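Local coordinates for tyrosine-protein phosphatase non-receptor type 18 (Homo sapiens, PDB 2OC3), which removes phosphate from phosphotyrosine in proteins, including autophosphorylated tyrosine kinases, through the catalytic domain described here, at residues Asn64-Val69 with His232-Cys237; Asp89-Asn94 with Ile106-Pro111. All blocks are in the same frame, centred on the assembly; numbering follows the deposited sequence.

Contact 1 (Asn64-Val69 with His232-Cys237)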
loop_
_atom_site.group_PDB
_atom_site.type_symbol
_atom_site.label_atom_id
_atom_site.label_comp_id
_atom_site.label_asym_id
_atom_site.label_seq_id
_atom_site.Cartn_x
_atom_site.Cartn_y
_atom_site.Cartn_z
ATOM N N ASN A 64 -6.675 -1.678 -15.349
ATOM C CA ASN A 64 -7.316 -1.651 -14.034
ATOM C C ASN A 64 -7.861 -3.028 -13.700
ATOM O O ASN A 64 -8.620 -3.591 -14.469
ATOM C CB ASN A 64 -8.461 -0.648 -14.038
ATOM C CG ASN A 64 -7.967 0.729 -14.378
ATOM O OD1 ASN A 64 -6.900 1.135 -13.929
ATOM N ND2 ASN A 64 -8.716 1.457 -15.243
ATOM N N ARG A 65 -7.518 -3.526 -12.514
ATOM C CA ARG A 65 -8.019 -4.829 -12.054
ATOM C C ARG A 65 -9.518 -4.818 -11.820
ATOM O O ARG A 65 -10.205 -5.855 -12.078
ATOM C CB ARG A 65 -7.258 -5.249 -10.799
ATOM C CG ARG A 65 -7.635 -6.611 -10.233
ATOM C CD ARG A 65 -6.709 -7.054 -9.119
ATOM N NE ARG A 65 -5.439 -7.507 -9.615
ATOM C CZ ARG A 65 -5.205 -8.697 -10.141
ATOM N NH1 ARG A 65 -6.192 -9.588 -10.310
ATOM N NH2 ARG A 65 -3.987 -8.981 -10.527
ATOM N N TYR A 66 -10.041 -3.723 -11.286
ATOM C CA TYR A 66 -11.466 -3.577 -10.905
ATOM C C TYR A 66 -12.039 -2.337 -11.596
ATOM O O TYR A 66 -11.430 -1.261 -11.538
ATOM C CB TYR A 66 -11.600 -3.470 -9.405
ATOM C CG TYR A 66 -11.055 -4.682 -8.666
ATOM C CD1 TYR A 66 -11.765 -5.898 -8.681
ATOM C CD2 TYR A 66 -9.854 -4.629 -7.997
ATOM C CE1 TYR A 66 -11.287 -7.003 -8.046
ATOM C CE2 TYR A 66 -9.382 -5.719 -7.330
ATOM C CZ TYR A 66 -10.087 -6.901 -7.361
ATOM O OH TYR A 66 -9.579 -8.005 -6.691
ATOM N N LYS A 67 -13.230 -2.457 -12.178
ATOM C CA LYS A 67 -13.832 -1.306 -12.880
ATOM C C LYS A 67 -14.179 -0.142 -11.951
ATOM O O LYS A 67 -14.271 1.014 -12.398
ATOM C CB LYS A 67 -15.088 -1.766 -13.637
ATOM C CG LYS A 67 -14.805 -2.784 -14.743
ATOM C CD LYS A 67 -16.101 -3.133 -15.511
ATOM N N ASP A 68 -14.417 -0.436 -10.677
ATOM C CA ASP A 68 -14.834 0.593 -9.743
ATOM C C ASP A 68 -13.685 1.161 -8.918
ATOM O O ASP A 68 -13.933 1.900 -7.967
ATOM C CB ASP A 68 -15.967 0.103 -8.822
ATOM C CG ASP A 68 -15.575 -1.055 -7.910
ATOM O OD1 ASP A 68 -14.642 -1.812 -8.233
ATOM O OD2 ASP A 68 -16.237 -1.238 -6.853
ATOM N N VAL A 69 -12.440 0.802 -9.266
ATOM C CA VAL A 69 -11.271 1.355 -8.583
ATOM C C VAL A 69 -10.355 2.013 -9.611
ATOM O O VAL A 69 -9.635 1.360 -10.339
ATOM C CB VAL A 69 -10.486 0.299 -7.772
ATOM C CG1 VAL A 69 -9.321 0.961 -7.113
ATOM C CG2 VAL A 69 -11.407 -0.330 -6.703
ATOM N N HIS A 232 0.643 -2.601 -1.496
ATOM C CA HIS A 232 -0.445 -3.028 -2.356
ATOM C C HIS A 232 -1.186 -4.202 -1.766
ATOM O O HIS A 232 -0.666 -4.895 -0.917
ATOM C CB HIS A 232 0.016 -3.380 -3.773
ATOM C CG HIS A 232 0.710 -4.706 -3.885
ATOM N ND1 HIS A 232 0.048 -5.894 -4.175
ATOM C CD2 HIS A 232 2.026 -5.018 -3.815
ATOM C CE1 HIS A 232 0.937 -6.873 -4.240
ATOM N NE2 HIS A 232 2.151 -6.366 -4.052
ATOM N N CYS A 233 -2.428 -4.380 -2.205
ATOM C CA CYS A 233 -3.206 -5.557 -1.930
ATOM C C CYS A 233 -3.724 -5.993 -3.287
ATOM O O CYS A 233 -2.922 -6.046 -4.234
ATOM C CB CYS A 233 -4.205 -5.311 -0.834
ATOM S SG CYS A 233 -5.319 -3.896 -1.032
ATOM N N SER A 234 -4.971 -6.425 -3.400
ATOM C CA SER A 234 -5.494 -6.706 -4.732
ATOM C C SER A 234 -5.961 -5.402 -5.408
ATOM O O SER A 234 -5.462 -5.064 -6.458
ATOM C CB SER A 234 -6.609 -7.736 -4.662
ATOM O OG SER A 234 -7.106 -8.080 -5.941
ATOM N N ALA A 235 -6.930 -4.715 -4.822
ATOM C CA ALA A 235 -7.355 -3.419 -5.384
ATOM C C ALA A 235 -6.460 -2.263 -5.045
ATOM O O ALA A 235 -6.488 -1.249 -5.748
ATOM C CB ALA A 235 -8.804 -3.093 -4.981
ATOM N N GLY A 236 -5.714 -2.385 -3.955
ATOM C CA GLY A 236 -4.883 -1.263 -3.482
ATOM C C GLY A 236 -5.620 -0.243 -2.634
ATOM O O GLY A 236 -5.170 0.906 -2.572
ATOM N N CYS A 237 -6.681 -0.676 -1.943
ATOM C CA CYS A 237 -7.572 0.212 -1.215
ATOM C C CYS A 237 -7.650 -0.082 0.297
ATOM O O CYS A 237 -7.138 0.676 1.120
ATOM C CB CYS A 237 -8.963 0.162 -1.868
ATOM S SG CYS A 237 -8.974 0.646 -3.619
#
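Tyr66 meets Ser234 tip to tip because CG of Tyr66 stands anti to its own carbonyl carbon (chi1 -60°), sending the ring across to the other segment, while OG of Ser234, anti to its backbone N (chi1 -177°), is turned towards the Tyr66 hydroxyl. The contact joins two signature loops of the classical protein tyrosine phosphatases: the Asn-Arg-Tyr segment of the phosphotyrosine recognition loop and the phosphate-binding P-loop that follows strand 229-232 and carries Cys233, the predicted phosphocysteine nucleophile. The two hydroxyls form a short hydrogen bond, Tyr66 OH with Ser234 OG at 2.6 Å, with the serine oxygen at the edge of the ring and close to its plane. Arg144 ties the same pair down from outside, its backbone O bonding to Ser234 OG and its NH1 to Tyr66 OH, so each hydroxyl is gripped twice. Further back along the ring, CD2 of Tyr66 packs against CB of Ala235 at 3.5 Å. One face of the Tyr66 ring is covered by the aliphatic chain of Arg65, whose CG lies 3.5 Å above the ring plane, towards the rim. Beyond CG the Arg65 chain passes Ser234, with Arg65 CD 3.4 Å from Ser234 OG, and bends to bring NE to the carbonyl O of Gly110. A type I turn from Tyr66 to Val69, closed by Val69 N bonding to Tyr66 O at 3.2 Å, returns the chain to the P-loop, where Val69 is buried. Val69 CG2 lies 4.2 Å from Ala235 CB, and Val69 CG1 rests 3.5 Å from Cys237 SG.

Contact 2 (Asp89-Asn94 with Ile106-Pro111)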
loop_
_atom_site.group_PDB
_atom_site.type_symbol
_atom_site.label_atom_id
_atom_site.label_comp_id
_atom_site.label_asym_id
_atom_site.label_seq_id
_atom_site.Cartn_x
_atom_site.Cartn_y
_atom_site.Cartn_z
ATOM N N ASP A 89 2.395 6.383 -19.498
ATOM C CA ASP A 89 2.584 6.915 -18.147
ATOM C C ASP A 89 1.677 6.325 -17.061
ATOM O O ASP A 89 1.833 6.655 -15.901
ATOM C CB ASP A 89 2.510 8.437 -18.131
ATOM C CG ASP A 89 1.107 9.011 -18.266
ATOM O OD1 ASP A 89 0.095 8.327 -18.046
ATOM O OD2 ASP A 89 0.995 10.241 -18.590
ATOM N N TYR A 90 0.793 5.425 -17.455
ATOM C CA TYR A 90 -0.312 5.032 -16.606
ATOM C C TYR A 90 -0.041 3.756 -15.784
ATOM O O TYR A 90 0.377 2.729 -16.298
ATOM C CB TYR A 90 -1.606 4.839 -17.393
ATOM C CG TYR A 90 -2.737 4.481 -16.494
ATOM C CD1 TYR A 90 -3.432 5.460 -15.771
ATOM C CD2 TYR A 90 -3.061 3.168 -16.274
ATOM C CE1 TYR A 90 -4.463 5.153 -14.915
ATOM C CE2 TYR A 90 -4.158 2.833 -15.415
ATOM C CZ TYR A 90 -4.835 3.832 -14.734
ATOM O OH TYR A 90 -5.882 3.605 -13.863
ATOM N N ILE A 91 -0.326 3.881 -14.489
ATOM C CA ILE A 91 -0.479 2.710 -13.593
ATOM C C ILE A 91 -1.589 3.009 -12.615
ATOM O O ILE A 91 -1.821 4.155 -12.217
ATOM C CB ILE A 91 0.850 2.336 -12.856
ATOM C CG1 ILE A 91 0.688 0.965 -12.158
ATOM C CG2 ILE A 91 1.260 3.399 -11.878
ATOM C CD1 ILE A 91 2.000 0.283 -11.789
ATOM N N ASN A 92 -2.327 1.974 -12.232
ATOM C CA ASN A 92 -3.337 2.147 -11.207
ATOM C C ASN A 92 -2.657 2.229 -9.853
ATOM O O ASN A 92 -2.407 1.215 -9.188
ATOM C CB ASN A 92 -4.408 1.054 -11.257
ATOM C CG ASN A 92 -5.609 1.394 -10.417
ATOM O OD1 ASN A 92 -5.468 1.848 -9.295
ATOM N ND2 ASN A 92 -6.808 1.144 -10.959
ATOM N N GLY A 93 -2.289 3.451 -9.473
ATOM C CA GLY A 93 -1.601 3.700 -8.217
ATOM C C GLY A 93 -1.584 5.177 -7.914
ATOM O O GLY A 93 -1.685 6.026 -8.808
ATOM N N ASN A 94 -1.477 5.480 -6.619
ATOM C CA ASN A 94 -1.480 6.859 -6.118
ATOM C C ASN A 94 -0.408 7.040 -5.059
ATOM O O ASN A 94 -0.148 6.138 -4.263
ATOM C CB ASN A 94 -2.822 7.245 -5.486
ATOM C CG ASN A 94 -3.932 7.274 -6.487
ATOM O OD1 ASN A 94 -4.612 6.274 -6.712
ATOM N ND2 ASN A 94 -4.134 8.430 -7.116
ATOM N N ILE A 106 3.554 4.657 -1.971
ATOM C CA ILE A 106 2.848 4.454 -3.240
ATOM C C ILE A 106 1.876 3.336 -2.979
ATOM O O ILE A 106 2.334 2.239 -2.609
ATOM C CB ILE A 106 3.767 4.039 -4.383
ATOM C CG1 ILE A 106 4.680 5.204 -4.713
ATOM C CG2 ILE A 106 2.871 3.635 -5.621
ATOM C CD1 ILE A 106 5.752 4.937 -5.719
ATOM N N ALA A 107 0.581 3.604 -3.084
ATOM C CA ALA A 107 -0.514 2.623 -2.895
ATOM C C ALA A 107 -0.962 2.206 -4.277
ATOM O O ALA A 107 -1.398 3.022 -5.072
ATOM C CB ALA A 107 -1.669 3.273 -2.137
ATOM N N THR A 108 -0.836 0.934 -4.602
ATOM C CA THR A 108 -1.143 0.478 -5.945
ATOM C C THR A 108 -1.888 -0.860 -5.899
ATOM O O THR A 108 -2.039 -1.463 -4.826
ATOM C CB THR A 108 0.162 0.441 -6.813
ATOM O OG1 THR A 108 -0.101 0.223 -8.226
ATOM C CG2 THR A 108 1.152 -0.649 -6.350
ATOM N N GLN A 109 -2.394 -1.290 -7.054
ATOM C CA GLN A 109 -3.107 -2.576 -7.106
ATOM C C GLN A 109 -2.131 -3.745 -7.277
ATOM O O GLN A 109 -0.974 -3.601 -7.671
ATOM C CB GLN A 109 -4.077 -2.549 -8.290
ATOM C CG GLN A 109 -3.443 -2.627 -9.655
ATOM C CD GLN A 109 -4.421 -2.598 -10.817
ATOM O OE1 GLN A 109 -5.603 -2.270 -10.680
ATOM N NE2 GLN A 109 -3.879 -2.908 -11.992
ATOM N N GLY A 110 -2.635 -4.964 -7.074
ATOM C CA GLY A 110 -1.852 -6.156 -7.404
ATOM C C GLY A 110 -1.771 -6.238 -8.924
ATOM O O GLY A 110 -2.797 -6.211 -9.610
ATOM N N PRO A 111 -0.538 -6.320 -9.474
ATOM C CA PRO A 111 -0.422 -6.265 -10.924
ATOM C C PRO A 111 -1.109 -7.416 -11.665
ATOM O O PRO A 111 -1.247 -8.536 -11.125
ATOM C CB PRO A 111 1.082 -6.253 -11.148
ATOM C CG PRO A 111 1.650 -6.821 -9.943
ATOM C CD PRO A 111 0.775 -6.398 -8.820
#
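The carbonyl O of Asn92 accepts two hydrogen bonds from residues 106-111. Thr108 OG1 donates to Asn92 O over 2.7 Å from well above the carbonyl plane, a position it gains by standing anti to its own backbone N (chi1 -170°). Gln109 N gives Asn92 O a second, longer bond of 3.3 Å, arriving nearly along the C=O axis. Two residues further along, Asn94 and Ala107 exchange reciprocal backbone bonds of 2.9 Å, Asn94 N to Ala107 O and Ala107 N to Asn94 O. These bonds register strands 93-97 and 103-108 as an antiparallel beta hairpin, with 93-97 the outermost strand at one end of the mixed sheet of the phosphatase domain. Strand 93-97 enters through an inverse gamma turn centred on Asn92, where the chain turns a corner, closed by a weak bond from Gly93 N to Ile91 O. Gly93 and Thr108 form the non-hydrogen-bonded pair, and a CB on Gly93 would point at Thr108 OG1 and clash with it; Gly93 CA lies 3.2 Å from Ala107 O in a CA-H...O contact. Beside the hairpin, the amides of Asn92 and Gln109 stack with their planes 19° apart, and Gln109 OE1 approaches Asn92 CB at 3.6 Å. Neither amide depends on the other for its bonds: Asn92 reaches Arg275 through OD1 and Val69 O through ND2, while Gln109 bonds to Lys63 O through NE2 and Arg65 N through OE1. An alanine in place of Gln109 would probably leave Lys63 O and Arg65 N without these mates and uncover the Asn92 amide. Before the corner at Asn92, Ile91 sets CG1 4.1 Å from Thr108 OG1, its side chain crossing that of Thr108 at about a right angle.

The centres of the two contacts lie about 9 Å apart, and both segments of contact 1 touch contact 2. Residues 64-69 meet 106-111 through Arg65, whose NE bonds to Gly110 O and whose backbone N bonds to Gln109 OE1. Ser234 O in the P-loop takes a probable hydrogen bond of 2.9 Å from Gly110 N, while Asn64 OD1 pairs with Tyr90 OH at 2.7 Å. The end of contact 2 around Gln109 is consistent with a second shell to the P-loop: its side chain is about 7 Å from that of Cys233. The side chain of Cys237 in contact 1 is about 4 Å from that of Gln280, a substrate-binding residue by similarity.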